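Local coordinates for aminopeptidase (Aneurinibacillus sp. AM-1, PDB 5IB9), which probably acts as a zinc-dependent metalloexopeptidase that removes amino acids from the N termini of peptides, and carries a bound inhibitor here, at residues F269-K280 against G344-H352; N220-H228 against E290-D301. All coordinates share one frame; numbering follows the deposited sequence.

Contact 1: residues F269-K280 against G344-H352. With ZN (zinc ion), chain B; BES (2-(3-amino-2-hydroxy-4-phenyl-butyrylamino)-4-methyl-pentanoic acid), chain H.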
loop_
_atom_site.group_PDB
_atom_site.type_symbol
_atom_site.label_atom_id
_atom_site.label_comp_id
_atom_site.label_asym_id
_atom_site.label_seq_id
_atom_site.Cartn_x
_atom_site.Cartn_y
_atom_site.Cartn_z
ATOM N N PHE A 269 3.415 3.933 15.830
ATOM C CA PHE A 269 2.664 3.776 14.570
ATOM C C PHE A 269 1.393 4.584 14.558
ATOM O O PHE A 269 0.728 4.674 15.591
ATOM C CB PHE A 269 2.305 2.329 14.394
ATOM C CG PHE A 269 3.434 1.355 14.341
ATOM C CD1 PHE A 269 4.296 1.318 13.211
ATOM C CD2 PHE A 269 3.690 0.462 15.353
ATOM C CE1 PHE A 269 5.368 0.414 13.141
ATOM C CE2 PHE A 269 4.751 -0.461 15.294
ATOM C CZ PHE A 269 5.565 -0.467 14.194
ATOM N N GLY A 270 1.043 5.110 13.381
ATOM C CA GLY A 270 -0.260 5.790 13.258
ATOM C C GLY A 270 -1.318 4.823 12.785
ATOM O O GLY A 270 -1.058 3.737 12.294
ATOM N N ALA A 271 -2.572 5.263 12.966
ATOM C CA ALA A 271 -3.747 4.572 12.347
ATOM C C ALA A 271 -3.802 3.160 12.709
ATOM O O ALA A 271 -4.230 2.321 11.952
ATOM C CB ALA A 271 -3.821 4.850 10.794
ATOM N N GLU A 272 -3.380 2.753 13.904
ATOM C CA GLU A 272 -3.522 1.389 14.401
ATOM C C GLU A 272 -5.014 1.002 14.508
ATOM O O GLU A 272 -5.376 -0.126 14.130
ATOM C CB GLU A 272 -2.750 1.161 15.722
ATOM C CG GLU A 272 -2.705 -0.312 16.157
ATOM C CD GLU A 272 -3.891 -0.693 17.075
ATOM O OE1 GLU A 272 -4.712 0.174 17.469
ATOM O OE2 GLU A 272 -3.907 -1.919 17.317
ATOM N N GLU A 273 -5.782 1.968 14.987
ATOM C CA GLU A 273 -7.192 1.608 15.331
ATOM C C GLU A 273 -8.013 1.467 14.061
ATOM O O GLU A 273 -9.119 0.865 14.137
ATOM C CB GLU A 273 -7.729 2.708 16.195
ATOM C CG GLU A 273 -7.085 2.924 17.618
ATOM C CD GLU A 273 -7.341 1.776 18.615
ATOM O OE1 GLU A 273 -7.927 0.731 18.183
ATOM O OE2 GLU A 273 -6.873 1.961 19.832
ATOM N N ASN A 274 -7.494 1.931 12.954
ATOM C CA ASN A 274 -8.101 1.820 11.644
ATOM C C ASN A 274 -7.802 0.542 10.906
ATOM O O ASN A 274 -8.126 0.425 9.714
ATOM C CB ASN A 274 -7.616 3.017 10.715
ATOM C CG ASN A 274 -7.846 4.385 11.354
ATOM O OD1 ASN A 274 -8.860 5.065 11.081
ATOM N ND2 ASN A 274 -7.012 4.717 12.322
ATOM N N GLY A 275 -7.093 -0.418 11.526
ATOM C CA GLY A 275 -6.706 -1.621 10.887
ATOM C C GLY A 275 -5.195 -1.755 10.669
ATOM O O GLY A 275 -4.740 -2.340 9.704
ATOM N N LEU A 276 -4.419 -1.323 11.659
ATOM C CA LEU A 276 -2.947 -1.504 11.635
ATOM C C LEU A 276 -2.330 -0.761 10.487
ATOM O O LEU A 276 -1.369 -1.293 9.920
ATOM C CB LEU A 276 -2.530 -3.014 11.698
ATOM C CG LEU A 276 -3.355 -3.854 12.680
ATOM C CD1 LEU A 276 -2.772 -5.272 12.578
ATOM C CD2 LEU A 276 -3.349 -3.357 14.098
ATOM N N ILE A 277 -2.914 0.331 9.977
ATOM C CA ILE A 277 -2.445 0.943 8.721
ATOM C C ILE A 277 -1.000 1.360 8.839
ATOM O O ILE A 277 -0.179 1.097 7.921
ATOM C CB ILE A 277 -3.378 2.054 8.254
ATOM C CG1 ILE A 277 -4.767 1.361 8.143
ATOM C CG2 ILE A 277 -2.903 2.438 6.806
ATOM C CD1 ILE A 277 -5.814 2.359 7.665
ATOM N N GLY A 278 -0.675 2.030 9.901
ATOM C CA GLY A 278 0.733 2.556 9.960
ATOM C C GLY A 278 1.720 1.470 10.084
ATOM O O GLY A 278 2.761 1.550 9.357
ATOM N N SER A 279 1.531 0.405 10.878
ATOM C CA SER A 279 2.533 -0.650 10.841
ATOM C C SER A 279 2.597 -1.441 9.572
ATOM O O SER A 279 3.659 -1.897 9.172
ATOM C CB SER A 279 2.385 -1.581 12.024
ATOM O OG SER A 279 1.061 -2.146 12.088
ATOM N N LYS A 280 1.465 -1.598 8.879
ATOM C CA LYS A 280 1.514 -2.225 7.527
ATOM C C LYS A 280 2.357 -1.331 6.614
ATOM O O LYS A 280 3.159 -1.891 5.814
ATOM C CB LYS A 280 0.079 -2.266 6.952
ATOM C CG LYS A 280 -0.688 -3.471 7.541
ATOM C CD LYS A 280 -2.180 -3.395 7.049
ATOM C CE LYS A 280 -2.973 -4.553 7.719
ATOM N NZ LYS A 280 -4.458 -4.452 7.353
ATOM N N GLY A 344 -3.977 -11.457 18.075
ATOM C CA GLY A 344 -3.572 -10.467 17.058
ATOM C C GLY A 344 -4.010 -9.075 17.573
ATOM O O GLY A 344 -3.823 -8.740 18.756
ATOM N N ARG A 345 -4.627 -8.298 16.703
ATOM C CA ARG A 345 -5.337 -7.063 17.045
ATOM C C ARG A 345 -4.403 -5.909 17.407
ATOM O O ARG A 345 -4.825 -4.957 18.122
ATOM C CB ARG A 345 -6.368 -7.219 18.214
ATOM C CG ARG A 345 -7.427 -8.315 17.983
ATOM C CD ARG A 345 -8.210 -8.650 19.330
ATOM N NE ARG A 345 -8.940 -7.495 19.855
ATOM C CZ ARG A 345 -9.666 -7.496 20.968
ATOM N NH1 ARG A 345 -9.813 -8.618 21.672
ATOM N NH2 ARG A 345 -10.270 -6.382 21.367
ATOM N N SER A 346 -3.102 -6.028 17.042
ATOM C CA SER A 346 -2.157 -4.854 17.312
ATOM C C SER A 346 -1.034 -5.004 16.289
ATOM O O SER A 346 -1.028 -5.895 15.478
ATOM C CB SER A 346 -1.677 -4.825 18.764
ATOM O OG SER A 346 -1.123 -3.549 19.057
ATOM N N ASP A 347 -0.123 -4.052 16.327
ATOM C CA ASP A 347 0.894 -3.896 15.258
ATOM C C ASP A 347 1.892 -5.051 15.142
ATOM O O ASP A 347 2.480 -5.171 14.056
ATOM C CB ASP A 347 1.655 -2.574 15.462
ATOM C CG ASP A 347 0.712 -1.361 15.371
ATOM O OD1 ASP A 347 0.064 -1.196 14.315
ATOM O OD2 ASP A 347 0.611 -0.648 16.417
ATOM N N HIS A 348 1.961 -5.948 16.128
ATOM C CA HIS A 348 2.829 -7.133 15.951
ATOM C C HIS A 348 2.364 -7.971 14.772
ATOM O O HIS A 348 3.190 -8.647 14.153
ATOM C CB HIS A 348 2.939 -7.962 17.213
ATOM C CG HIS A 348 1.613 -8.459 17.710
ATOM N ND1 HIS A 348 0.520 -7.632 17.968
ATOM C CD2 HIS A 348 1.259 -9.718 18.037
ATOM C CE1 HIS A 348 -0.491 -8.419 18.390
ATOM N NE2 HIS A 348 -0.044 -9.678 18.467
ATOM N N GLU A 349 1.073 -7.931 14.432
ATOM C CA GLU A 349 0.560 -8.695 13.262
ATOM C C GLU A 349 1.208 -8.272 11.966
ATOM O O GLU A 349 1.309 -9.078 11.037
ATOM C CB GLU A 349 -0.917 -8.447 13.181
ATOM C CG GLU A 349 -1.659 -9.462 12.253
ATOM C CD GLU A 349 -3.172 -9.360 12.501
ATOM O OE1 GLU A 349 -3.680 -9.472 13.658
ATOM O OE2 GLU A 349 -3.856 -9.135 11.537
ATOM N N SER A 350 1.660 -7.026 11.885
ATOM C CA SER A 350 2.321 -6.570 10.643
ATOM C C SER A 350 3.695 -7.113 10.395
ATOM O O SER A 350 4.142 -7.202 9.247
ATOM C CB SER A 350 2.304 -5.029 10.684
ATOM O OG SER A 350 0.931 -4.563 10.785
ATOM N N PHE A 351 4.322 -7.442 11.518
ATOM C CA PHE A 351 5.706 -8.002 11.453
ATOM C C PHE A 351 5.602 -9.512 11.404
ATOM O O PHE A 351 6.404 -10.111 10.674
ATOM C CB PHE A 351 6.545 -7.422 12.614
ATOM C CG PHE A 351 6.632 -5.950 12.514
ATOM C CD1 PHE A 351 7.537 -5.363 11.613
ATOM C CD2 PHE A 351 5.683 -5.114 13.121
ATOM C CE1 PHE A 351 7.536 -3.963 11.378
ATOM C CE2 PHE A 351 5.696 -3.726 12.918
ATOM C CZ PHE A 351 6.643 -3.152 12.032
ATOM N N HIS A 352 4.726 -10.154 12.161
ATOM C CA HIS A 352 4.521 -11.585 11.983
ATOM C C HIS A 352 4.236 -11.905 10.497
ATOM O O HIS A 352 4.743 -12.940 9.991
ATOM C CB HIS A 352 3.396 -11.996 12.882
ATOM C CG HIS A 352 3.065 -13.424 12.716
ATOM N ND1 HIS A 352 3.695 -14.396 13.459
ATOM C CD2 HIS A 352 2.153 -14.033 11.926
ATOM C CE1 HIS A 352 3.200 -15.579 13.111
ATOM N NE2 HIS A 352 2.336 -15.394 12.128
HETATM ZN ZN ZN B . -7.474 0.109 20.639
HETATM N N2 BES H . -5.056 -2.595 22.000
HETATM C C1 BES H . -6.088 -3.011 21.050
HETATM C C6 BES H . -5.985 -4.523 20.866
HETATM C C7 BES H . -6.394 -5.426 22.026
HETATM C C8 BES H . -7.498 -5.146 22.869
HETATM C C12 BES H . -5.648 -6.608 22.228
HETATM C C9 BES H . -7.836 -6.051 23.897
HETATM C C11 BES H . -5.986 -7.517 23.270
HETATM C C10 BES H . -7.079 -7.222 24.101
HETATM C C2 BES H . -5.905 -2.271 19.720
HETATM O O2 BES H . -5.707 -0.933 20.173
HETATM C C3 BES H . -7.210 -2.395 19.012
HETATM O O3 BES H . -8.186 -1.843 19.508
HETATM N N1 BES H . -7.251 -3.151 17.968
HETATM C C4 BES H . -8.534 -3.366 17.291
HETATM C C13 BES H . -8.169 -4.282 16.136
HETATM C C14 BES H . -7.207 -3.664 15.116
HETATM C C15 BES H . -7.108 -4.710 14.013
HETATM C C16 BES H . -7.619 -2.287 14.591
HETATM C C5 BES H . -9.530 -4.169 18.118
HETATM O O1 BES H . -10.753 -4.137 17.794
HETATM O O4 BES H . -9.180 -4.865 19.089
HETATM O O HOH W 1 -0.686 0.852 12.714
#
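D347, S279 and S350 meet in a buried, largely polar contact between two loop-to-helix turns, set beside the zinc site past the end of strand 263-269. S279 OG, placed between its backbone N and carbonyl carbon (chi1 56°), donates to D347 OD1 at 2.6 Å, on the anti side of the carboxylate and 20° out of its plane. It also lies 2.7 Å from S350 OG; serine, short and polar, suits both positions where the two helices come close. A water donates to D347 OD1 (2.7 Å) and to G270 O, and accepts from S279 N. OD1 is thus gripped twice, while D347 OD2 has a weak bond from Q299. On the flank, F269 CZ comes in at the edge of the F351 ring, 3.5 Å from CE2.

In this M28 peptidase fold the same turns line the inhibitor pocket. E273 binds one zinc through both carboxylate oxygens, and E272 OE1 lies 3.1 Å from inhibitor O2. At the inhibitor's carboxylate, cationic R345 donates from NE to O4 at 2.7 Å, and from NH2 to the same oxygen. L276 packs one turn on the other and lines the pocket, CD1 against E349 CB and CD2 near inhibitor C15.

Contact 2: residues N220-H228 against E290-D301. With ZN (zinc ion), chain C; BES (2-(3-amino-2-hydroxy-4-phenyl-butyrylamino)-4-methyl-pentanoic acid), chain H.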
loop_
_atom_site.group_PDB
_atom_site.type_symbol
_atom_site.label_atom_id
_atom_site.label_comp_id
_atom_site.label_asym_id
_atom_site.label_seq_id
_atom_site.Cartn_x
_atom_site.Cartn_y
_atom_site.Cartn_z
ATOM N N ASN A 220 24.830 -7.619 13.010
ATOM C CA ASN A 220 23.890 -7.223 11.949
ATOM C C ASN A 220 22.466 -7.282 12.369
ATOM O O ASN A 220 21.619 -6.903 11.554
ATOM C CB ASN A 220 24.016 -8.226 10.729
ATOM C CG ASN A 220 25.310 -8.049 9.985
ATOM O OD1 ASN A 220 25.934 -9.044 9.524
ATOM N ND2 ASN A 220 25.770 -6.784 9.889
ATOM N N ASP A 221 22.195 -7.556 13.645
ATOM C CA ASP A 221 20.796 -7.804 14.029
ATOM C C ASP A 221 20.062 -6.472 14.281
ATOM O O ASP A 221 20.650 -5.426 14.572
ATOM C CB ASP A 221 20.729 -8.548 15.361
ATOM C CG ASP A 221 21.371 -9.944 15.333
ATOM O OD1 ASP A 221 21.581 -10.516 14.203
ATOM O OD2 ASP A 221 21.522 -10.541 16.440
ATOM N N ILE A 222 18.732 -6.516 14.071
ATOM C CA ILE A 222 17.836 -5.398 14.376
ATOM C C ILE A 222 16.701 -5.878 15.323
ATOM O O ILE A 222 16.195 -6.975 15.142
ATOM C CB ILE A 222 17.115 -4.907 13.076
ATOM C CG1 ILE A 222 18.197 -4.450 12.043
ATOM C CG2 ILE A 222 16.256 -3.679 13.351
ATOM C CD1 ILE A 222 17.511 -4.336 10.587
ATOM N N ILE A 223 16.359 -5.039 16.302
ATOM C CA ILE A 223 15.159 -5.255 17.131
ATOM C C ILE A 223 14.300 -3.985 16.964
ATOM O O ILE A 223 14.779 -2.889 17.002
ATOM C CB ILE A 223 15.514 -5.419 18.610
ATOM C CG1 ILE A 223 16.147 -6.762 18.698
ATOM C CG2 ILE A 223 14.195 -5.478 19.353
ATOM C CD1 ILE A 223 16.720 -7.100 20.115
ATOM N N ILE A 224 12.981 -4.219 16.764
ATOM C CA ILE A 224 11.908 -3.140 16.718
ATOM C C ILE A 224 11.137 -3.168 18.001
ATOM O O ILE A 224 10.774 -4.267 18.515
ATOM C CB ILE A 224 11.012 -3.362 15.532
ATOM C CG1 ILE A 224 11.839 -3.306 14.210
ATOM C CG2 ILE A 224 9.970 -2.322 15.491
ATOM C CD1 ILE A 224 11.013 -3.662 12.953
ATOM N N ILE A 225 11.021 -1.964 18.602
ATOM C CA ILE A 225 10.094 -1.795 19.810
ATOM C C ILE A 225 9.064 -0.837 19.318
ATOM O O ILE A 225 9.412 0.315 18.959
ATOM C CB ILE A 225 10.896 -1.244 20.987
ATOM C CG1 ILE A 225 12.134 -2.125 21.378
ATOM C CG2 ILE A 225 9.993 -1.084 22.213
ATOM C CD1 ILE A 225 13.435 -1.713 20.606
ATOM N N GLY A 226 7.822 -1.268 19.366
ATOM C CA GLY A 226 6.717 -0.453 18.783
ATOM C C GLY A 226 5.562 -0.208 19.795
ATOM O O GLY A 226 5.394 -0.925 20.787
ATOM N N SER A 227 4.751 0.761 19.403
ATOM C CA SER A 227 3.471 1.121 20.074
ATOM C C SER A 227 2.731 1.909 19.053
ATOM O O SER A 227 3.250 2.222 17.976
ATOM C CB SER A 227 3.710 1.931 21.387
ATOM O OG SER A 227 4.588 3.040 21.050
ATOM N N HIS A 228 1.475 2.257 19.333
ATOM C CA HIS A 228 0.701 3.142 18.425
ATOM C C HIS A 228 0.251 4.411 19.133
ATOM O O HIS A 228 -0.050 4.386 20.344
ATOM C CB HIS A 228 -0.536 2.406 17.769
ATOM C CG HIS A 228 -1.647 1.998 18.731
ATOM N ND1 HIS A 228 -2.775 2.809 18.930
ATOM C CD2 HIS A 228 -1.862 0.835 19.348
ATOM C CE1 HIS A 228 -3.603 2.121 19.757
ATOM N NE2 HIS A 228 -3.059 0.952 20.034
ATOM N N GLU A 290 16.787 -6.125 5.585
ATOM C CA GLU A 290 16.232 -5.688 6.905
ATOM C C GLU A 290 15.324 -6.708 7.465
ATOM O O GLU A 290 15.455 -6.986 8.687
ATOM C CB GLU A 290 15.515 -4.356 6.725
ATOM C CG GLU A 290 16.521 -3.195 6.444
ATOM C CD GLU A 290 15.741 -1.946 6.186
ATOM O OE1 GLU A 290 14.878 -1.846 5.278
ATOM O OE2 GLU A 290 15.889 -0.945 6.908
ATOM N N ILE A 291 14.429 -7.323 6.673
ATOM C CA ILE A 291 13.542 -8.295 7.229
ATOM C C ILE A 291 14.337 -9.502 7.789
ATOM O O ILE A 291 14.060 -9.995 8.943
ATOM C CB ILE A 291 12.575 -8.773 6.151
ATOM C CG1 ILE A 291 11.627 -7.600 5.815
ATOM C CG2 ILE A 291 11.699 -10.007 6.618
ATOM C CD1 ILE A 291 10.813 -7.797 4.537
ATOM N N LYS A 292 15.290 -10.025 7.000
ATOM C CA LYS A 292 16.084 -11.208 7.465
ATOM C C LYS A 292 16.883 -10.882 8.732
ATOM O O LYS A 292 17.112 -11.840 9.553
ATOM C CB LYS A 292 17.045 -11.652 6.339
ATOM C CG LYS A 292 16.275 -12.231 5.175
ATOM C CD LYS A 292 17.168 -12.776 4.039
ATOM C CE LYS A 292 16.265 -13.266 2.881
ATOM N NZ LYS A 292 16.724 -12.540 1.660
ATOM N N ARG A 293 17.265 -9.633 8.937
ATOM C CA ARG A 293 18.148 -9.305 10.072
ATOM C C ARG A 293 17.320 -8.913 11.287
ATOM O O ARG A 293 17.928 -8.682 12.361
ATOM C CB ARG A 293 19.052 -8.101 9.706
ATOM C CG ARG A 293 20.015 -8.554 8.690
ATOM C CD ARG A 293 20.943 -7.555 8.381
ATOM N NE ARG A 293 20.490 -6.279 7.874
ATOM C CZ ARG A 293 20.614 -5.080 8.466
ATOM N NH1 ARG A 293 21.082 -4.970 9.677
ATOM N NH2 ARG A 293 20.303 -3.945 7.798
ATOM N N THR A 294 15.983 -8.776 11.182
ATOM C CA THR A 294 15.201 -8.344 12.362
ATOM C C THR A 294 14.866 -9.565 13.202
ATOM O O THR A 294 14.074 -10.467 12.837
ATOM C CB THR A 294 13.918 -7.666 11.833
ATOM O OG1 THR A 294 14.246 -6.476 11.156
ATOM C CG2 THR A 294 13.129 -7.175 13.137
ATOM N N ILE A 295 15.553 -9.617 14.349
ATOM C CA ILE A 295 15.457 -10.766 15.218
ATOM C C ILE A 295 14.275 -10.769 16.165
ATOM O O ILE A 295 13.913 -11.808 16.707
ATOM C CB ILE A 295 16.736 -11.031 16.017
ATOM C CG1 ILE A 295 16.957 -9.869 16.943
ATOM C CG2 ILE A 295 18.025 -11.261 15.044
ATOM C CD1 ILE A 295 18.228 -10.182 17.934
ATOM N N GLY A 296 13.622 -9.617 16.255
ATOM C CA GLY A 296 12.434 -9.581 17.093
ATOM C C GLY A 296 11.746 -8.206 16.999
ATOM O O GLY A 296 12.414 -7.167 16.822
ATOM N N MET A 297 10.438 -8.238 17.164
ATOM C CA MET A 297 9.648 -7.026 17.222
ATOM C C MET A 297 8.780 -7.173 18.472
ATOM O O MET A 297 8.024 -8.144 18.654
ATOM C CB MET A 297 8.755 -6.817 15.945
ATOM C CG MET A 297 7.959 -5.463 15.899
ATOM S SD MET A 297 6.420 -5.633 16.763
ATOM C CE MET A 297 5.967 -3.894 16.724
ATOM N N PHE A 298 8.971 -6.215 19.391
ATOM C CA PHE A 298 8.224 -6.078 20.688
ATOM C C PHE A 298 7.172 -5.032 20.520
ATOM O O PHE A 298 7.483 -3.887 20.307
ATOM C CB PHE A 298 9.154 -5.681 21.810
ATOM C CG PHE A 298 10.228 -6.689 22.141
ATOM C CD1 PHE A 298 10.167 -7.339 23.417
ATOM C CD2 PHE A 298 11.296 -6.984 21.287
ATOM C CE1 PHE A 298 11.145 -8.244 23.763
ATOM C CE2 PHE A 298 12.287 -7.922 21.661
ATOM C CZ PHE A 298 12.219 -8.539 22.886
ATOM N N GLN A 299 5.898 -5.388 20.585
ATOM C CA GLN A 299 4.779 -4.443 20.531
ATOM C C GLN A 299 4.176 -4.132 21.904
ATOM O O GLN A 299 3.923 -5.073 22.672
ATOM C CB GLN A 299 3.688 -4.991 19.610
ATOM C CG GLN A 299 2.406 -4.124 19.636
ATOM C CD GLN A 299 2.567 -2.746 18.934
ATOM O OE1 GLN A 299 3.587 -2.425 18.400
ATOM N NE2 GLN A 299 1.505 -1.965 18.860
ATOM N N LEU A 300 4.140 -2.855 22.270
ATOM C CA LEU A 300 3.625 -2.463 23.642
ATOM C C LEU A 300 2.283 -1.780 23.411
ATOM O O LEU A 300 2.189 -0.720 22.792
ATOM C CB LEU A 300 4.637 -1.423 24.192
ATOM C CG LEU A 300 6.091 -1.922 24.401
ATOM C CD1 LEU A 300 6.949 -0.739 24.534
ATOM C CD2 LEU A 300 6.033 -2.525 25.855
ATOM N N ASP A 301 1.231 -2.461 23.880
ATOM C CA ASP A 301 -0.166 -1.875 23.709
ATOM C C ASP A 301 -0.936 -2.253 24.974
ATOM O O ASP A 301 -1.141 -3.452 25.218
ATOM C CB ASP A 301 -0.755 -2.531 22.503
ATOM C CG ASP A 301 -2.001 -1.778 21.906
ATOM O OD1 ASP A 301 -2.484 -0.857 22.577
ATOM O OD2 ASP A 301 -2.424 -1.967 20.745
HETATM ZN ZN ZN C . -4.024 -0.374 21.227
HETATM N N2 BES H . -5.056 -2.595 22.000
HETATM C C1 BES H . -6.088 -3.011 21.050
HETATM C C6 BES H . -5.985 -4.523 20.866
HETATM C C7 BES H . -6.394 -5.426 22.026
HETATM C C8 BES H . -7.498 -5.146 22.869
HETATM C C12 BES H . -5.648 -6.608 22.228
HETATM C C9 BES H . -7.836 -6.051 23.897
HETATM C C11 BES H . -5.986 -7.517 23.270
HETATM C C10 BES H . -7.079 -7.222 24.101
HETATM C C2 BES H . -5.905 -2.271 19.720
HETATM O O2 BES H . -5.707 -0.933 20.173
HETATM C C3 BES H . -7.210 -2.395 19.012
HETATM O O3 BES H . -8.186 -1.843 19.508
HETATM N N1 BES H . -7.251 -3.151 17.968
HETATM C C4 BES H . -8.534 -3.366 17.291
HETATM C C13 BES H . -8.169 -4.282 16.136
HETATM C C14 BES H . -7.207 -3.664 15.116
HETATM C C15 BES H . -7.108 -4.710 14.013
HETATM C C16 BES H . -7.619 -2.287 14.591
HETATM C C5 BES H . -9.530 -4.169 18.118
HETATM O O1 BES H . -10.753 -4.137 17.794
HETATM O O4 BES H . -9.180 -4.865 19.089
#
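A parallel strand pair from the central sheet of the M28 peptidase domain, strands 222-228 and 294-300, runs from R293 and N220 to a zinc ion held by H228 and D301. The N-H groups of I222, I224 and G226 donate to the carbonyls of R293, G296 and F298 respectively, and their own carbonyls accept from the N-H groups of I295, F298 and L300. Between T294 and M297 the second strand carries one residue more than the first, a beta bulge at I295 and G296.

At the starting end, R293 NH1 donates to N220 O at 2.7 Å, the oxygen near the guanidinium plane, while I222 CD1 lies 3.6 Å above one face of that plane. T294 OG1 donates to E290 O, using a hydroxyl where helix 288-293 gives way to strand.

Beta-branched isoleucines suit the extended backbone, and large apolar residues fill both buried faces. I223 CG2 meets F298 CD2 at 3.8 Å on the side covered by helix 382-400, and on the other side I224 CB packs 3.7 Å from M297 CG. Lacking a side chain, G226 lets M297 CE (4.1 Å from its CA) and Q299 OE1 lie against its backbone; Q299 NE2 bonds S346 OG.

D301 CG lies opposite its backbone N (chi1 -163°), carrying the carboxylate to the metal, and OD2 also accepts from S346 OG. D240 supplies the remaining protein ligand, and the inhibitor adds N2 and O2. H228 NE2 binds zinc at 2.0 Å, and D301 chelates it through OD1 at 2.1 Å and OD2 at 2.3 Å, with OD2 in the plane of the imidazole.

Overall arrangement
After the N-terminal helices and the long strand 187-210, the chain enters strand 222-228, passes helix 238-256 and strand 263-269, then turns through 269-280 into helix 277-283. Helix 288-293 leads directly into strand 294-300, where contact 2 closes a loop with 61 residues between its segments. Contact 1 closes a similar loop, of 63 residues, when the chain reaches 344-352. The two cross rather than nest, since 269-280 lies within the loop of contact 2 and 290-301 within that of contact 1. Contact 2 joins sheet strands, and contact 1 joins the turns past the strand ends. They meet at backbone F269 N to S227 O and around the inhibitor, which touches both.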